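Local structure of peptidoglycan-N-acetylglucosamine deacetylase BC_1960 (Bacillus cereus, 5O6Y) at residues V23-D28 with S168-H173; D29-E34 with F52-E57; W141-V146 with N158-N163. The protein removes acetyl groups from N-acetylglucosamine residues of cell-wall peptidoglycan, and also acts on soluble chitin substrates and N-acetylchitooligomers, using zinc as its cofactor. All coordinates share one frame; numbering follows the deposited sequence.

Contact 1. Residues V23-D28 with S168-H173; sequences VALTFD and SVILQH. With 5YA (4-naphthalen-1-yl-~{N}-oxidanyl-benzamide), chain C.
Ala24 to Asp28 run parallel to Val169 to His173 as neighbouring strands, paired residue for residue. Their axes approach to 4.5 Å with a twist of 33°. Five backbone hydrogen bonds join them, all made by even-numbered residues. Ala24 bonds through N to Ser168 O and through O to Ile170 N, and Thr26 likewise to Ile170 O and Gln172 N; Asp28 N to Gln172 O is the fifth. A residue bridging the two that flank its opposite number is the parallel pattern.

Thr26 adds a sixth bond. With OG1 lodged between the backbone N and the carbonyl carbon (chi1 69°), the hydroxyl donates to Ile170 O at 2.6 Å. Thr26 N and OG1 approach that carbonyl from opposite faces of its plane, so one residue supplies two donors to one oxygen; OG1 also has a hydrogen bond with Arg117 NH1.

On the Leu25 and Phe27 face, Leu25 CD2 packs on Ile170 CD1 at 3.9 Å. Phe27 lies alongside Gln172, its ring and the amide turned 40° apart, and Phe27 CE2 comes within 3.4 Å of Gln172 OE1, while Gln172 NE2 bonds to Ser183.

The other face leads to the active site. Asp28 crosses Leu171 at about a right angle, with Asp28 OD2 and Leu171 CD1 3.6 Å apart. Beyond them lies the bound hydroxamate 5YA: Asp28 OD2 is 2.8 Å from 5YA O1, and His173 directs a ring edge at it, NE2 being 3.2 Å from 5YA C17.

Asp28 is the predicted proton acceptor and His173 the predicted proton donor. The pairing sets them side by side at the C-terminal ends of two strands; the Asp28 OD1 salt bridge to Arg117 and the His173 ND1 bond to Asp147 would help to orient both groups, consistent with general acid-base chemistry at the substrate amide.

Contact 2. Residues D29-E34 with F52-E57; sequences DGPDLE and FFLLGE. With 5YA (4-naphthalen-1-yl-~{N}-oxidanyl-benzamide), chain C.
The Asp-Asp-Gly-Pro turn, part of the first conserved motif of the NodB family, meets the end of strand 51-54 here: Asp29 and Gly30 lie against Phe53, Leu54 and Leu55. At Asp29 the chain turns a corner, and its positive phi of 74° marks the break from strand 22-28. A cis peptide bond then leads from Gly30 into Pro31.

The main link is Leu55 N to Gly30 O, 2.9 Å long, with the donor nearly in line with the carbonyl bond (C=O...N angle 174°). The same oxygen receives a CA-H...O contact from Leu54 CA at 3.2 Å, so Gly30 O faces two consecutive residues at the point where the strand gives way to helix 56-61, for which Leu55 is the N-cap residue. A second backbone bond, Asp29 N to Phe53 O, is weak at 3.3 Å.

Pro31 and Leu54 form the apolar part of the join, crossing at about a right angle with Pro31 CD 3.6 Å from Leu54 CG, and Pro31 is also covered by Ile65 and Val66 of helix 63-71. Separately, Leu55 CD1 packs against the Asp29 backbone, 4.0 Å from Asp29 O, an oxygen that Asn58 ND2 also bonds.

The Asp29 CB points away from this packing, and its carboxylate reaches the metal. OD1 is a zinc ligand alongside His79 and His83, and OD2 accepts from Thr175 OG1. The hydroxamate O2 of 5YA is modelled only 2.3 Å from Asp29 OD1, a separation too short to interpret.

Both carboxylate oxygens thus have assigned partners. One good bond (Leu55 N to Gly30 O), one weak bond (Asp29 N to Phe53 O) and the Leu55 packing join the turn to the strand end. The OD2 bond to Thr175 probably limits rotation of the carboxylate, whose OD1 joins His79 and His83 on zinc in the Asp-His-His metal site characteristic of this deacetylase family.

Contact 3. Residues W141-V146 with N158-N163; sequences WSVDTV and NNVLGN. With 5YA (4-naphthalen-1-yl-~{N}-oxidanyl-benzamide), chain C.
Asn159 spans the gap from helix 153-163 to Asp144. Its CB points toward segment 141-146, and with CG anti to the backbone N (chi1 178°) the amide extends outward from the helix. CG comes to 3.5 Å from Asp144 O, OD1 is 3.9 Å from that oxygen, and ND2 at the tip donates to it; the modelled separation is very short, so its exact length is doubtful. ND2 also gives a hydrogen bond to a water that donates to Thr145 O, tying the amide to two successive carbonyls.

Beside this polar link, Thr145 CG2 lies next to Val160 CG2 at 3.6 Å, the two side chains pointing the same way. Val143 fits along the helix, CG1 on Val160 CA at 4.0 Å and CG2 against Asn163 O at 3.5 Å.

Asp144 CB points away from the helix: OD2 accepts from Val146 N at 2.7 Å, an Asx turn, and OD1 lies 3.3 Å from 5YA C2, in the 5YA pocket. With helix 153-163 packed on Val143 and Thr145, and strand 169-173 running parallel beside strand 143-144, the three elements form a beta-alpha-beta unit.

Overall arrangement
All three contacts share one parallel sheet within the NodB homology range. Contact 1 pairs strands 22-28 and 169-173; contact 2 joins the loop after strand 22-28 to the end of the neighbouring strand 51-54, and contact 3 joins strand 143-144, the neighbour of 169-173, to helix 153-163. Between centres, contacts 1 and 2 are about 14 Å apart, contacts 1 and 3 about 9 Å, and contacts 2 and 3, which do not touch, about 21 Å. Along the chain, contacts 2 and 3 follow in series inside the long loop closed by contact 1. All three reach 5YA: contact 2 at the zinc end, contact 1 at the amide carbonyl, contact 3 along the aromatic rings, so metal, predicted acid-base pair and pocket wall share one strand system.

Contact 1. Residues V23-D28 with S168-H173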
loop_
_atom_site.group_PDB
_atom_site.type_symbol
_atom_site.label_atom_id
_atom_site.label_comp_id
_atom_site.label_asym_id
_atom_site.label_seq_id
_atom_site.Cartn_x
_atom_site.Cartn_y
_atom_site.Cartn_z
ATOM N N VAL B 23 1.221 13.611 0.209
ATOM C CA VAL B 23 1.925 12.339 0.261
ATOM C C VAL B 23 0.914 11.261 0.636
ATOM O O VAL B 23 -0.211 11.550 1.044
ATOM C CB VAL B 23 3.105 12.361 1.249
ATOM C CG1 VAL B 23 4.106 13.438 0.853
ATOM C CG2 VAL B 23 2.602 12.588 2.663
ATOM N N ALA B 24 1.329 10.003 0.497
ATOM C CA ALA B 24 0.436 8.867 0.694
ATOM C C ALA B 24 1.117 7.821 1.562
ATOM O O ALA B 24 2.179 7.307 1.199
ATOM C CB ALA B 24 0.020 8.254 -0.647
ATOM N N LEU B 25 0.502 7.505 2.700
ATOM C CA LEU B 25 0.940 6.399 3.541
ATOM C C LEU B 25 0.309 5.105 3.041
ATOM O O LEU B 25 -0.887 5.072 2.737
ATOM C CB LEU B 25 0.558 6.640 5.002
ATOM C CG LEU B 25 1.367 7.665 5.802
ATOM C CD1 LEU B 25 0.671 7.962 7.121
ATOM C CD2 LEU B 25 2.777 7.159 6.049
ATOM N N THR B 26 1.117 4.048 2.944
ATOM C CA THR B 26 0.645 2.743 2.508
ATOM C C THR B 26 1.157 1.666 3.456
ATOM O O THR B 26 2.218 1.811 4.068
ATOM C CB THR B 26 1.088 2.413 1.069
ATOM O OG1 THR B 26 2.504 2.207 1.034
ATOM C CG2 THR B 26 0.721 3.542 0.114
ATOM N N PHE B 27 0.392 0.579 3.565
ATOM C CA PHE B 27 0.714 -0.516 4.471
ATOM C C PHE B 27 0.489 -1.845 3.767
ATOM O O PHE B 27 -0.570 -2.064 3.174
ATOM C CB PHE B 27 -0.132 -0.445 5.749
ATOM C CG PHE B 27 0.066 0.819 6.536
ATOM C CD1 PHE B 27 -0.773 1.903 6.351
ATOM C CD2 PHE B 27 1.097 0.923 7.456
ATOM C CE1 PHE B 27 -0.591 3.066 7.069
ATOM C CE2 PHE B 27 1.284 2.085 8.178
ATOM C CZ PHE B 27 0.440 3.158 7.985
ATOM N N ASP B 28 1.478 -2.729 3.846
ATOM C CA ASP B 28 1.445 -4.015 3.169
ATOM C C ASP B 28 1.356 -5.160 4.169
ATOM O O ASP B 28 1.577 -4.987 5.372
ATOM C CB ASP B 28 2.688 -4.208 2.294
ATOM C CG ASP B 28 2.676 -3.339 1.058
ATOM O OD1 ASP B 28 1.897 -2.361 1.012
ATOM O OD2 ASP B 28 3.445 -3.647 0.125
ATOM N N SER B 168 5.351 11.766 -2.460
ATOM C CA SER B 168 5.993 10.560 -1.964
ATOM C C SER B 168 4.968 9.480 -1.630
ATOM O O SER B 168 3.852 9.761 -1.184
ATOM C CB SER B 168 6.835 10.872 -0.727
ATOM O OG SER B 168 8.012 11.580 -1.075
ATOM N N VAL B 169 5.365 8.232 -1.860
ATOM C CA VAL B 169 4.578 7.056 -1.506
ATOM C C VAL B 169 5.391 6.278 -0.481
ATOM O O VAL B 169 6.418 5.675 -0.821
ATOM C CB VAL B 169 4.249 6.191 -2.728
ATOM C CG1 VAL B 169 3.482 4.943 -2.307
ATOM C CG2 VAL B 169 3.458 6.998 -3.747
ATOM N N ILE B 170 4.939 6.291 0.764
ATOM C CA ILE B 170 5.690 5.720 1.875
ATOM C C ILE B 170 5.225 4.290 2.108
ATOM O O ILE B 170 4.022 4.005 2.092
ATOM C CB ILE B 170 5.528 6.584 3.141
ATOM C CG1 ILE B 170 5.818 8.052 2.808
ATOM C CG2 ILE B 170 6.453 6.099 4.237
ATOM C CD1 ILE B 170 5.516 9.014 3.934
ATOM N N LEU B 171 6.181 3.386 2.325
ATOM C CA LEU B 171 5.910 1.961 2.480
ATOM C C LEU B 171 6.141 1.545 3.927
ATOM O O LEU B 171 7.247 1.705 4.455
ATOM C CB LEU B 171 6.790 1.132 1.546
ATOM C CG LEU B 171 6.807 -0.380 1.796
ATOM C CD1 LEU B 171 5.429 -0.991 1.581
ATOM C CD2 LEU B 171 7.841 -1.062 0.915
ATOM N N GLN B 172 5.101 1.006 4.558
ATOM C CA GLN B 172 5.197 0.380 5.868
ATOM C C GLN B 172 4.514 -0.980 5.810
ATOM O O GLN B 172 3.877 -1.336 4.816
ATOM C CB GLN B 172 4.583 1.263 6.963
ATOM C CG GLN B 172 5.367 2.540 7.228
ATOM C CD GLN B 172 4.732 3.415 8.291
ATOM O OE1 GLN B 172 3.882 4.254 7.992
ATOM N NE2 GLN B 172 5.143 3.226 9.538
ATOM N N HIS B 173 4.646 -1.751 6.887
ATOM C CA HIS B 173 4.147 -3.117 6.913
ATOM C C HIS B 173 3.286 -3.360 8.145
ATOM O O HIS B 173 3.515 -2.787 9.213
ATOM C CB HIS B 173 5.295 -4.139 6.883
ATOM C CG HIS B 173 6.059 -4.151 5.595
ATOM N ND1 HIS B 173 7.228 -3.443 5.416
ATOM C CD2 HIS B 173 5.815 -4.779 4.421
ATOM C CE1 HIS B 173 7.673 -3.638 4.188
ATOM N NE2 HIS B 173 6.835 -4.444 3.563
HETATM C C1 5YA C . 14.098 -3.114 -0.018
HETATM C C2 5YA C . 12.752 -3.423 0.201
HETATM C C3 5YA C . 12.257 -4.692 -0.090
HETATM C C4 5YA C . 13.127 -5.691 -0.618
HETATM C C5 5YA C . 14.498 -5.376 -0.840
HETATM C C6 5YA C . 14.976 -4.067 -0.531
HETATM C C7 5YA C . 12.646 -6.998 -0.926
HETATM C C8 5YA C . 13.519 -7.952 -1.439
HETATM O O1 5YA C . 5.797 -5.097 0.546
HETATM C C9 5YA C . 14.867 -7.643 -1.658
HETATM C C10 5YA C . 15.368 -6.377 -1.367
HETATM C C11 5YA C . 10.823 -5.010 0.143
HETATM C C12 5YA C . 9.889 -4.733 -0.842
HETATM C C13 5YA C . 8.552 -5.026 -0.636
HETATM N N1 5YA C . 6.386 -7.129 1.245
HETATM C C14 5YA C . 8.150 -5.598 0.558
HETATM C C15 5YA C . 9.084 -5.877 1.546
HETATM C C16 5YA C . 10.420 -5.584 1.340
HETATM C C17 5YA C . 6.675 -5.924 0.786
HETATM O O2 5YA C . 5.053 -7.501 1.478
HETATM O O HOH W 1 3.214 3.936 4.973
#

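Contact 2. Residues D29-E34 with F52-E57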
loop_
_atom_site.group_PDB
_atom_site.type_symbol
_atom_site.label_atom_id
_atom_site.label_comp_id
_atom_site.label_asym_id
_atom_site.label_seq_id
_atom_site.Cartn_x
_atom_site.Cartn_y
_atom_site.Cartn_z
ATOM N N ASP B 29 1.025 -6.339 3.641
ATOM C CA ASP B 29 1.011 -7.647 4.287
ATOM C C ASP B 29 -0.164 -7.831 5.247
ATOM O O ASP B 29 -0.340 -8.934 5.764
ATOM C CB ASP B 29 2.317 -7.965 5.040
ATOM C CG ASP B 29 3.518 -8.024 4.119
ATOM O OD1 ASP B 29 3.330 -7.883 2.894
ATOM O OD2 ASP B 29 4.647 -8.212 4.618
ATOM N N GLY B 30 -0.974 -6.804 5.506
ATOM C CA GLY B 30 -2.128 -6.964 6.343
ATOM C C GLY B 30 -3.208 -7.789 5.662
ATOM O O GLY B 30 -3.083 -8.182 4.496
ATOM N N PRO B 31 -4.296 -8.060 6.397
ATOM C CA PRO B 31 -4.492 -7.651 7.789
ATOM C C PRO B 31 -3.922 -8.655 8.784
ATOM O O PRO B 31 -3.723 -9.819 8.441
ATOM C CB PRO B 31 -6.013 -7.583 7.910
ATOM C CG PRO B 31 -6.481 -8.663 6.998
ATOM C CD PRO B 31 -5.500 -8.710 5.848
ATOM N N ASP B 32 -3.656 -8.196 10.005
ATOM C CA ASP B 32 -3.271 -9.072 11.099
ATOM C C ASP B 32 -3.998 -8.612 12.356
ATOM O O ASP B 32 -4.757 -7.638 12.336
ATOM C CB ASP B 32 -1.749 -9.099 11.291
ATOM C CG ASP B 32 -1.238 -7.940 12.120
ATOM O OD1 ASP B 32 -1.651 -6.787 11.870
ATOM O OD2 ASP B 32 -0.413 -8.187 13.026
ATOM N N LEU B 33 -3.763 -9.318 13.461
ATOM C CA LEU B 33 -4.508 -9.076 14.689
ATOM C C LEU B 33 -3.827 -8.104 15.641
ATOM O O LEU B 33 -4.490 -7.593 16.551
ATOM C CB LEU B 33 -4.754 -10.395 15.427
ATOM C CG LEU B 33 -5.930 -11.233 14.938
ATOM C CD1 LEU B 33 -6.018 -12.516 15.743
ATOM C CD2 LEU B 33 -7.227 -10.443 15.032
ATOM N N GLU B 34 -2.534 -7.833 15.465
ATOM C CA GLU B 34 -1.789 -7.018 16.421
ATOM C C GLU B 34 -1.535 -5.602 15.911
ATOM O O GLU B 34 -1.925 -4.626 16.560
ATOM C CB GLU B 34 -0.460 -7.700 16.771
ATOM C CG GLU B 34 0.307 -7.015 17.892
ATOM C CD GLU B 34 1.616 -7.707 18.214
ATOM O OE1 GLU B 34 2.401 -7.153 19.013
ATOM O OE2 GLU B 34 1.861 -8.805 17.670
ATOM N N PHE B 52 -4.169 0.369 2.203
ATOM C CA PHE B 52 -3.676 -0.903 2.716
ATOM C C PHE B 52 -3.647 -1.919 1.582
ATOM O O PHE B 52 -4.672 -2.164 0.937
ATOM C CB PHE B 52 -4.551 -1.402 3.867
ATOM C CG PHE B 52 -4.515 -0.521 5.084
ATOM C CD1 PHE B 52 -3.737 -0.862 6.177
ATOM C CD2 PHE B 52 -5.257 0.650 5.134
ATOM C CE1 PHE B 52 -3.701 -0.054 7.299
ATOM C CE2 PHE B 52 -5.225 1.461 6.251
ATOM C CZ PHE B 52 -4.445 1.110 7.335
ATOM N N PHE B 53 -2.475 -2.500 1.338
ATOM C CA PHE B 53 -2.327 -3.575 0.360
ATOM C C PHE B 53 -2.446 -4.906 1.095
ATOM O O PHE B 53 -1.522 -5.319 1.805
ATOM C CB PHE B 53 -1.003 -3.454 -0.388
ATOM C CG PHE B 53 -0.994 -2.358 -1.415
ATOM C CD1 PHE B 53 -0.422 -1.127 -1.135
ATOM C CD2 PHE B 53 -1.580 -2.551 -2.655
ATOM C CE1 PHE B 53 -0.423 -0.116 -2.078
ATOM C CE2 PHE B 53 -1.583 -1.544 -3.601
ATOM C CZ PHE B 53 -1.004 -0.325 -3.312
ATOM N N LEU B 54 -3.581 -5.573 0.921
ATOM C CA LEU B 54 -3.955 -6.725 1.728
ATOM C C LEU B 54 -3.632 -8.028 1.010
ATOM O O LEU B 54 -3.907 -8.179 -0.183
ATOM C CB LEU B 54 -5.448 -6.680 2.066
ATOM C CG LEU B 54 -5.872 -6.052 3.398
ATOM C CD1 LEU B 54 -4.898 -4.982 3.866
ATOM C CD2 LEU B 54 -7.292 -5.503 3.304
ATOM N N LEU B 55 -3.043 -8.964 1.748
ATOM C CA LEU B 55 -2.851 -10.317 1.249
ATOM C C LEU B 55 -4.164 -11.084 1.315
ATOM O O LEU B 55 -4.922 -10.965 2.281
ATOM C CB LEU B 55 -1.778 -11.044 2.059
ATOM C CG LEU B 55 -0.331 -10.734 1.682
ATOM C CD1 LEU B 55 0.630 -11.313 2.705
ATOM C CD2 LEU B 55 -0.034 -11.282 0.300
ATOM N N GLY B 56 -4.435 -11.869 0.270
ATOM C CA GLY B 56 -5.675 -12.626 0.231
ATOM C C GLY B 56 -5.775 -13.651 1.344
ATOM O O GLY B 56 -6.825 -13.797 1.974
ATOM N N GLU B 57 -4.681 -14.369 1.608
ATOM C CA GLU B 57 -4.717 -15.408 2.631
ATOM C C GLU B 57 -4.967 -14.825 4.016
ATOM O O GLU B 57 -5.602 -15.474 4.854
ATOM C CB GLU B 57 -3.416 -16.215 2.611
ATOM C CG GLU B 57 -2.186 -15.449 3.074
ATOM C CD GLU B 57 -0.894 -16.191 2.788
ATOM O OE1 GLU B 57 0.151 -15.525 2.629
ATOM O OE2 GLU B 57 -0.925 -17.438 2.712
HETATM C C1 5YA C . 14.098 -3.114 -0.018
HETATM C C2 5YA C . 12.752 -3.423 0.201
HETATM C C3 5YA C . 12.257 -4.692 -0.090
HETATM C C4 5YA C . 13.127 -5.691 -0.618
HETATM C C5 5YA C . 14.498 -5.376 -0.840
HETATM C C6 5YA C . 14.976 -4.067 -0.531
HETATM C C7 5YA C . 12.646 -6.998 -0.926
HETATM C C8 5YA C . 13.519 -7.952 -1.439
HETATM O O1 5YA C . 5.797 -5.097 0.546
HETATM C C9 5YA C . 14.867 -7.643 -1.658
HETATM C C10 5YA C . 15.368 -6.377 -1.367
HETATM C C11 5YA C . 10.823 -5.010 0.143
HETATM C C12 5YA C . 9.889 -4.733 -0.842
HETATM C C13 5YA C . 8.552 -5.026 -0.636
HETATM N N1 5YA C . 6.386 -7.129 1.245
HETATM C C14 5YA C . 8.150 -5.598 0.558
HETATM C C15 5YA C . 9.084 -5.877 1.546
HETATM C C16 5YA C . 10.420 -5.584 1.340
HETATM C C17 5YA C . 6.675 -5.924 0.786
HETATM O O2 5YA C . 5.053 -7.501 1.478
#

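Contact 3. Residues W141-V146 with N158-N163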
loop_
_atom_site.group_PDB
_atom_site.type_symbol
_atom_site.label_atom_id
_atom_site.label_comp_id
_atom_site.label_asym_id
_atom_site.label_seq_id
_atom_site.Cartn_x
_atom_site.Cartn_y
_atom_site.Cartn_z
ATOM N N TRP B 141 6.703 2.364 -4.582
ATOM C CA TRP B 141 6.876 3.295 -3.475
ATOM C C TRP B 141 8.121 4.134 -3.721
ATOM O O TRP B 141 9.007 3.753 -4.489
ATOM C CB TRP B 141 6.974 2.559 -2.134
ATOM C CG TRP B 141 8.159 1.647 -2.031
ATOM C CD1 TRP B 141 9.384 1.952 -1.510
ATOM C CD2 TRP B 141 8.233 0.283 -2.460
ATOM N NE1 TRP B 141 10.216 0.860 -1.589
ATOM C CE2 TRP B 141 9.532 -0.177 -2.168
ATOM C CE3 TRP B 141 7.326 -0.594 -3.063
ATOM C CZ2 TRP B 141 9.947 -1.474 -2.458
ATOM C CZ3 TRP B 141 7.739 -1.883 -3.350
ATOM C CH2 TRP B 141 9.039 -2.310 -3.048
ATOM N N SER B 142 8.175 5.286 -3.047
ATOM C CA SER B 142 9.298 6.206 -3.161
ATOM C C SER B 142 10.095 6.367 -1.876
ATOM O O SER B 142 11.230 6.851 -1.931
ATOM C CB SER B 142 8.815 7.592 -3.612
ATOM O OG SER B 142 8.748 7.673 -5.023
ATOM N N VAL B 143 9.535 5.990 -0.728
ATOM C CA VAL B 143 10.209 6.107 0.561
ATOM C C VAL B 143 10.061 4.778 1.289
ATOM O O VAL B 143 8.937 4.334 1.553
ATOM C CB VAL B 143 9.644 7.257 1.413
ATOM C CG1 VAL B 143 10.415 7.373 2.721
ATOM C CG2 VAL B 143 9.686 8.570 0.646
ATOM N N ASP B 144 11.188 4.147 1.612
ATOM C CA ASP B 144 11.210 2.846 2.272
ATOM C C ASP B 144 11.595 3.047 3.732
ATOM O O ASP B 144 12.724 3.451 4.031
ATOM C CB ASP B 144 12.188 1.899 1.580
ATOM C CG ASP B 144 11.902 0.440 1.883
ATOM O OD1 ASP B 144 11.862 -0.368 0.932
ATOM O OD2 ASP B 144 11.696 0.102 3.069
ATOM N N THR B 145 10.662 2.756 4.639
ATOM C CA THR B 145 10.947 2.842 6.066
ATOM C C THR B 145 11.773 1.671 6.578
ATOM O O THR B 145 12.204 1.712 7.736
ATOM C CB THR B 145 9.644 2.916 6.867
ATOM O OG1 THR B 145 8.993 1.639 6.842
ATOM C CG2 THR B 145 8.713 3.960 6.279
ATOM N N VAL B 146 12.007 0.652 5.741
ATOM C CA VAL B 146 12.623 -0.631 6.092
ATOM C C VAL B 146 12.194 -1.084 7.484
ATOM O O VAL B 146 12.998 -1.618 8.257
ATOM C CB VAL B 146 14.163 -0.586 5.956
ATOM C CG1 VAL B 146 14.559 -0.312 4.510
ATOM C CG2 VAL B 146 14.808 0.440 6.890
ATOM N N ASN B 158 13.458 9.498 11.149
ATOM C CA ASN B 158 14.529 10.195 10.445
ATOM C C ASN B 158 14.576 9.811 8.971
ATOM O O ASN B 158 14.895 10.652 8.123
ATOM C CB ASN B 158 15.875 9.907 11.110
ATOM C CG ASN B 158 15.976 10.495 12.506
ATOM O OD1 ASN B 158 15.261 11.438 12.849
ATOM N ND2 ASN B 158 16.873 9.945 13.317
ATOM N N ASN B 159 14.258 8.556 8.649
ATOM C CA ASN B 159 14.301 8.108 7.260
ATOM C C ASN B 159 13.169 8.726 6.447
ATOM O O ASN B 159 13.387 9.214 5.333
ATOM C CB ASN B 159 14.243 6.580 7.205
ATOM C CG ASN B 159 14.229 6.042 5.785
ATOM O OD1 ASN B 159 14.587 6.740 4.833
ATOM N ND2 ASN B 159 13.818 4.787 5.636
ATOM N N VAL B 160 11.949 8.711 6.989
ATOM C CA VAL B 160 10.805 9.245 6.257
ATOM C C VAL B 160 10.949 10.749 6.057
ATOM O O VAL B 160 10.759 11.265 4.949
ATOM C CB VAL B 160 9.492 8.893 6.979
ATOM C CG1 VAL B 160 8.308 9.521 6.262
ATOM C CG2 VAL B 160 9.327 7.388 7.066
ATOM N N LEU B 161 11.290 11.477 7.123
ATOM C CA LEU B 161 11.379 12.930 7.012
ATOM C C LEU B 161 12.537 13.364 6.122
ATOM O O LEU B 161 12.486 14.445 5.525
ATOM C CB LEU B 161 11.511 13.561 8.399
ATOM C CG LEU B 161 10.213 14.059 9.040
ATOM C CD1 LEU B 161 9.535 15.076 8.136
ATOM C CD2 LEU B 161 9.270 12.910 9.355
ATOM N N GLY B 162 13.583 12.543 6.017
ATOM C CA GLY B 162 14.719 12.903 5.188
ATOM C C GLY B 162 14.530 12.655 3.706
ATOM O O GLY B 162 15.238 13.261 2.897
ATOM N N ASN B 163 13.592 11.783 3.330
ATOM C CA ASN B 163 13.394 11.420 1.933
ATOM C C ASN B 163 12.000 11.725 1.402
ATOM O O ASN B 163 11.708 11.368 0.256
ATOM C CB ASN B 163 13.689 9.931 1.724
ATOM C CG ASN B 163 15.083 9.549 2.163
ATOM O OD1 ASN B 163 16.047 9.714 1.418
ATOM N ND2 ASN B 163 15.198 9.032 3.380
HETATM C C1 5YA C . 14.098 -3.114 -0.018
HETATM C C2 5YA C . 12.752 -3.423 0.201
HETATM C C3 5YA C . 12.257 -4.692 -0.090
HETATM C C4 5YA C . 13.127 -5.691 -0.618
HETATM C C5 5YA C . 14.498 -5.376 -0.840
HETATM C C6 5YA C . 14.976 -4.067 -0.531
HETATM C C7 5YA C . 12.646 -6.998 -0.926
HETATM C C8 5YA C . 13.519 -7.952 -1.439
HETATM O O1 5YA C . 5.797 -5.097 0.546
HETATM C C9 5YA C . 14.867 -7.643 -1.658
HETATM C C10 5YA C . 15.368 -6.377 -1.367
HETATM C C11 5YA C . 10.823 -5.010 0.143
HETATM C C12 5YA C . 9.889 -4.733 -0.842
HETATM C C13 5YA C . 8.552 -5.026 -0.636
HETATM N N1 5YA C . 6.386 -7.129 1.245
HETATM C C14 5YA C . 8.150 -5.598 0.558
HETATM C C15 5YA C . 9.084 -5.877 1.546
HETATM C C16 5YA C . 10.420 -5.584 1.340
HETATM C C17 5YA C . 6.675 -5.924 0.786
HETATM O O2 5YA C . 5.053 -7.501 1.478
HETATM O O HOH W 2 11.792 9.980 -2.459
HETATM O O HOH W 3 14.252 3.424 8.447
#